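Local coordinates for protein Polyphosphate:AMP phosphotransferase (Meiothermus ruber H328, PDB 5O6M) that uses inorganic polyphosphate as phosphate donor to convert AMP to ADP and ADP to ATP, and can also act on other nucleotides, at residues 168-173 / 201-206. The protein carries 1 engineered substitution. Sequence-based numbering, arbitrary orientation.
Sequences LHISKD and RLWDRY
The indole of Trp203 lays one face against Lys172, at the start of helix 172-183, in the P-loop NTPase-like fold of this class III polyphosphate kinase 2. Here the chain leaves strand 161-169 of the parallel sheet, passes Ile170 and Ser171, and turns into the helix, with the Ser171 hydroxyl as N-cap on the backbone N of Glu174. Trp203 sits in the first turn of helix 203-217. With its CG anti to the backbone N (chi1 173°), the ring reaches across to the turn. The central contact is a CH-pi interaction: Lys172 CA stands 3.5 Å from the centroid of the Trp203 six-membered ring, 18° off the ring normal. Lys172 CB follows over the same face, 3.5 Å from Trp203 CE2. Because Lys172 is extended throughout, from chi1 -174° outward, its methylenes run back over the five-membered ring, CG near Trp203 CD2 and CD above the CG-CD1 bond, so the lysine chain runs outward over the ring while the indole points the other way. Its ammonium overshoots the indole towards Asp204, where Lys172 NZ remains 4.7 Å from Asp204 OD2, too far for a salt bridge but probably a mild electrostatic attraction. With no hydrogen bond between the segments, the indole is met by backbone as well as methylenes: Lys172 N comes within 3.2 Å of Trp203 CZ2, and Ser171 O lies at the same distance from Trp203 CH2. An alanine in place of Trp203 is likely to leave the Lys172 methylenes without their aromatic support and open a gap beside Ile170. On the far rim of the six-membered ring, Trp203 CH2 lies 4.2 Å from Ile170 CG1, while Ile170 O lies at the ring edge, near its plane, 3.4 Å from Trp203 CH2.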
ATOM      1  N   LEU D 168      28.939  -0.600  -6.301  1.00 56.22           N
ATOM      2  CA  LEU D 168      29.668  -1.039  -7.490  1.00 51.81           C
ATOM      3  C   LEU D 168      30.504   0.131  -7.996  1.00 56.32           C
ATOM      4  O   LEU D 168      29.961   1.141  -8.459  1.00 52.30           O
ATOM      5  CB  LEU D 168      28.717  -1.557  -8.564  1.00 40.03           C
ATOM      6  CG  LEU D 168      27.652  -2.556  -8.108  1.00 50.96           C
ATOM      7  CD1 LEU D 168      26.746  -2.947  -9.271  1.00 48.35           C
ATOM      8  CD2 LEU D 168      28.273  -3.779  -7.458  1.00 39.47           C
ATOM      9  N   HIS D 169      31.829  -0.014  -7.929  1.00 58.97           N
ATOM     10  CA  HIS D 169      32.762   1.102  -8.052  1.00 59.27           C
ATOM     11  C   HIS D 169      33.412   1.077  -9.434  1.00 60.65           C
ATOM     12  O   HIS D 169      34.228   0.198  -9.731  1.00 59.20           O
ATOM     13  CB  HIS D 169      33.818   1.026  -6.954  1.00 57.84           C
ATOM     14  CG  HIS D 169      34.729   2.212  -6.902  1.00 65.90           C
ATOM     15  ND1 HIS D 169      34.306   3.490  -7.205  1.00 64.14           N
ATOM     16  CD2 HIS D 169      36.040   2.316  -6.581  1.00 63.72           C
ATOM     17  CE1 HIS D 169      35.317   4.329  -7.068  1.00 70.29           C
ATOM     18  NE2 HIS D 169      36.381   3.643  -6.692  1.00 68.26           N
ATOM     19  N   ILE D 170      33.036   2.030 -10.283  1.00 58.51           N
ATOM     20  CA  ILE D 170      33.646   2.179 -11.595  1.00 68.55           C
ATOM     21  C   ILE D 170      34.405   3.500 -11.636  1.00 66.65           C
ATOM     22  O   ILE D 170      34.170   4.416 -10.840  1.00 63.80           O
ATOM     23  CB  ILE D 170      32.616   2.110 -12.743  1.00 65.77           C
ATOM     24  CG1 ILE D 170      31.622   3.269 -12.643  1.00 55.62           C
ATOM     25  CG2 ILE D 170      31.897   0.763 -12.744  1.00 54.96           C
ATOM     26  CD1 ILE D 170      30.822   3.498 -13.910  1.00 58.11           C
ATOM     27  N   SER D 171      35.329   3.589 -12.586  1.00 65.63           N
ATOM     28  CA  SER D 171      36.126   4.786 -12.796  1.00 64.22           C
ATOM     29  C   SER D 171      35.393   5.782 -13.690  1.00 66.81           C
ATOM     30  O   SER D 171      34.421   5.447 -14.373  1.00 63.66           O
ATOM     31  CB  SER D 171      37.466   4.416 -13.423  1.00 56.99           C
ATOM     32  OG  SER D 171      37.258   3.861 -14.709  1.00 67.50           O
ATOM     33  N   LYS D 172      35.890   7.023 -13.695  1.00 55.24           N
ATOM     34  CA  LYS D 172      35.265   8.058 -14.512  1.00 63.98           C
ATOM     35  C   LYS D 172      35.378   7.731 -15.995  1.00 63.91           C
ATOM     36  O   LYS D 172      34.432   7.950 -16.762  1.00 59.78           O
ATOM     37  CB  LYS D 172      35.897   9.419 -14.223  1.00 55.41           C
ATOM     38  CG  LYS D 172      35.208  10.565 -14.938  1.00 56.67           C
ATOM     39  CD  LYS D 172      35.810  11.912 -14.576  1.00 62.11           C
ATOM     40  CE  LYS D 172      35.106  13.037 -15.325  1.00 64.36           C
ATOM     41  NZ  LYS D 172      35.476  14.388 -14.810  1.00 70.45           N
ATOM     42  N   ASP D 173      36.529   7.206 -16.418  1.00 71.08           N
ATOM     43  CA  ASP D 173      36.702   6.845 -17.821  1.00 62.51           C
ATOM     44  C   ASP D 173      35.884   5.610 -18.178  1.00 68.09           C
ATOM     45  O   ASP D 173      35.366   5.505 -19.298  1.00 64.09           O
ATOM     46  CB  ASP D 173      38.184   6.620 -18.127  1.00 73.87           C
ATOM     47  CG  ASP D 173      38.402   5.824 -19.401  1.00 75.23           C
ATOM     48  OD1 ASP D 173      38.111   6.352 -20.498  1.00 65.99           O
ATOM     49  OD2 ASP D 173      38.871   4.669 -19.306  1.00 71.07           O
ATOM     50  N   ARG D 201      28.805  15.259 -15.441  1.00 73.03           N
ATOM     51  CA  ARG D 201      29.529  16.507 -15.240  1.00 73.23           C
ATOM     52  C   ARG D 201      29.798  16.769 -13.761  1.00 82.80           C
ATOM     53  O   ARG D 201      30.767  17.459 -13.422  1.00 80.21           O
ATOM     54  CB  ARG D 201      28.735  17.640 -15.888  1.00 70.26           C
ATOM     55  CG  ARG D 201      29.261  19.034 -15.672  1.00 76.10           C
ATOM     56  CD  ARG D 201      28.265  20.026 -16.243  1.00 70.40           C
ATOM     57  NE  ARG D 201      27.015  20.026 -15.488  1.00 93.58           N
ATOM     58  CZ  ARG D 201      26.836  20.640 -14.323  1.00 86.09           C
ATOM     59  NH1 ARG D 201      27.828  21.322 -13.768  1.00 86.49           N
ATOM     60  NH2 ARG D 201      25.658  20.574 -13.716  1.00 88.69           N
ATOM     61  N   LEU D 202      28.959  16.230 -12.873  1.00 78.68           N
ATOM     62  CA  LEU D 202      29.124  16.333 -11.428  1.00 74.78           C
ATOM     63  C   LEU D 202      29.849  15.128 -10.822  1.00 64.66           C
ATOM     64  O   LEU D 202      29.689  14.863  -9.626  1.00 74.97           O
ATOM     65  CB  LEU D 202      27.762  16.504 -10.750  1.00 71.44           C
ATOM     66  CG  LEU D 202      26.970  17.787 -10.992  1.00 73.13           C
ATOM     67  CD1 LEU D 202      25.511  17.576 -10.636  1.00 79.34           C
ATOM     68  CD2 LEU D 202      27.550  18.929 -10.173  1.00 80.75           C
ATOM     69  N   TRP D 203      30.625  14.391 -11.620  1.00 63.74           N
ATOM     70  CA  TRP D 203      31.221  13.139 -11.156  1.00 68.73           C
ATOM     71  C   TRP D 203      31.880  13.282  -9.785  1.00 70.45           C
ATOM     72  O   TRP D 203      31.672  12.450  -8.893  1.00 65.75           O
ATOM     73  CB  TRP D 203      32.243  12.642 -12.178  1.00 59.09           C
ATOM     74  CG  TRP D 203      33.035  11.456 -11.712  1.00 56.20           C
ATOM     75  CD1 TRP D 203      34.162  11.477 -10.944  1.00 57.72           C
ATOM     76  CD2 TRP D 203      32.786  10.077 -12.020  1.00 63.22           C
ATOM     77  NE1 TRP D 203      34.614  10.198 -10.731  1.00 65.65           N
ATOM     78  CE2 TRP D 203      33.791   9.319 -11.383  1.00 56.41           C
ATOM     79  CE3 TRP D 203      31.806   9.408 -12.761  1.00 57.80           C
ATOM     80  CZ2 TRP D 203      33.845   7.930 -11.467  1.00 59.73           C
ATOM     81  CZ3 TRP D 203      31.864   8.028 -12.844  1.00 56.15           C
ATOM     82  CH2 TRP D 203      32.875   7.304 -12.200  1.00 60.03           C
ATOM     83  N   ASP D 204      32.678  14.335  -9.593  1.00 70.68           N
ATOM     84  CA  ASP D 204      33.459  14.438  -8.361  1.00 62.30           C
ATOM     85  C   ASP D 204      32.575  14.712  -7.151  1.00 70.77           C
ATOM     86  O   ASP D 204      32.806  14.157  -6.070  1.00 67.68           O
ATOM     87  CB  ASP D 204      34.537  15.513  -8.504  1.00 68.28           C
ATOM     88  CG  ASP D 204      35.591  15.143  -9.530  1.00 60.60           C
ATOM     89  OD1 ASP D 204      36.069  13.988  -9.494  1.00 62.16           O
ATOM     90  OD2 ASP D 204      35.942  15.999 -10.368  1.00 63.63           O
ATOM     91  N   ARG D 205      31.562  15.568  -7.301  1.00 66.23           N
ATOM     92  CA  ARG D 205      30.665  15.808  -6.178  1.00 66.79           C
ATOM     93  C   ARG D 205      29.901  14.546  -5.796  1.00 61.94           C
ATOM     94  O   ARG D 205      29.633  14.320  -4.609  1.00 64.17           O
ATOM     95  CB  ARG D 205      29.705  16.952  -6.498  1.00 76.99           C
ATOM     96  CG  ARG D 205      30.360  18.327  -6.489  1.00 76.92           C
ATOM     97  CD  ARG D 205      29.323  19.423  -6.286  1.00 91.09           C
ATOM     98  NE  ARG D 205      29.298  20.379  -7.389  1.00111.06           N
ATOM     99  CZ  ARG D 205      29.873  21.578  -7.359  1.00117.44           C
ATOM    100  NH1 ARG D 205      29.795  22.380  -8.413  1.00112.50           N
ATOM    101  NH2 ARG D 205      30.523  21.978  -6.274  1.00118.03           N
ATOM    102  N   TYR D 206      29.554  13.706  -6.777  1.00 53.90           N
ATOM    103  CA  TYR D 206      28.925  12.423  -6.466  1.00 58.36           C
ATOM    104  C   TYR D 206      29.888  11.485  -5.746  1.00 64.35           C
ATOM    105  O   TYR D 206      29.502  10.819  -4.778  1.00 65.04           O
ATOM    106  CB  TYR D 206      28.389  11.763  -7.738  1.00 64.61           C
ATOM    107  CG  TYR D 206      26.959  12.128  -8.075  1.00 62.02           C
ATOM    108  CD1 TYR D 206      26.661  12.962  -9.142  1.00 61.95           C
ATOM    109  CD2 TYR D 206      25.906  11.636  -7.316  1.00 64.72           C
ATOM    110  CE1 TYR D 206      25.349  13.293  -9.446  1.00 70.70           C
ATOM    111  CE2 TYR D 206      24.594  11.960  -7.611  1.00 64.58           C
ATOM    112  CZ  TYR D 206      24.321  12.789  -8.676  1.00 68.75           C
ATOM    113  OH  TYR D 206      23.014  13.114  -8.969  1.00 65.23           O
TER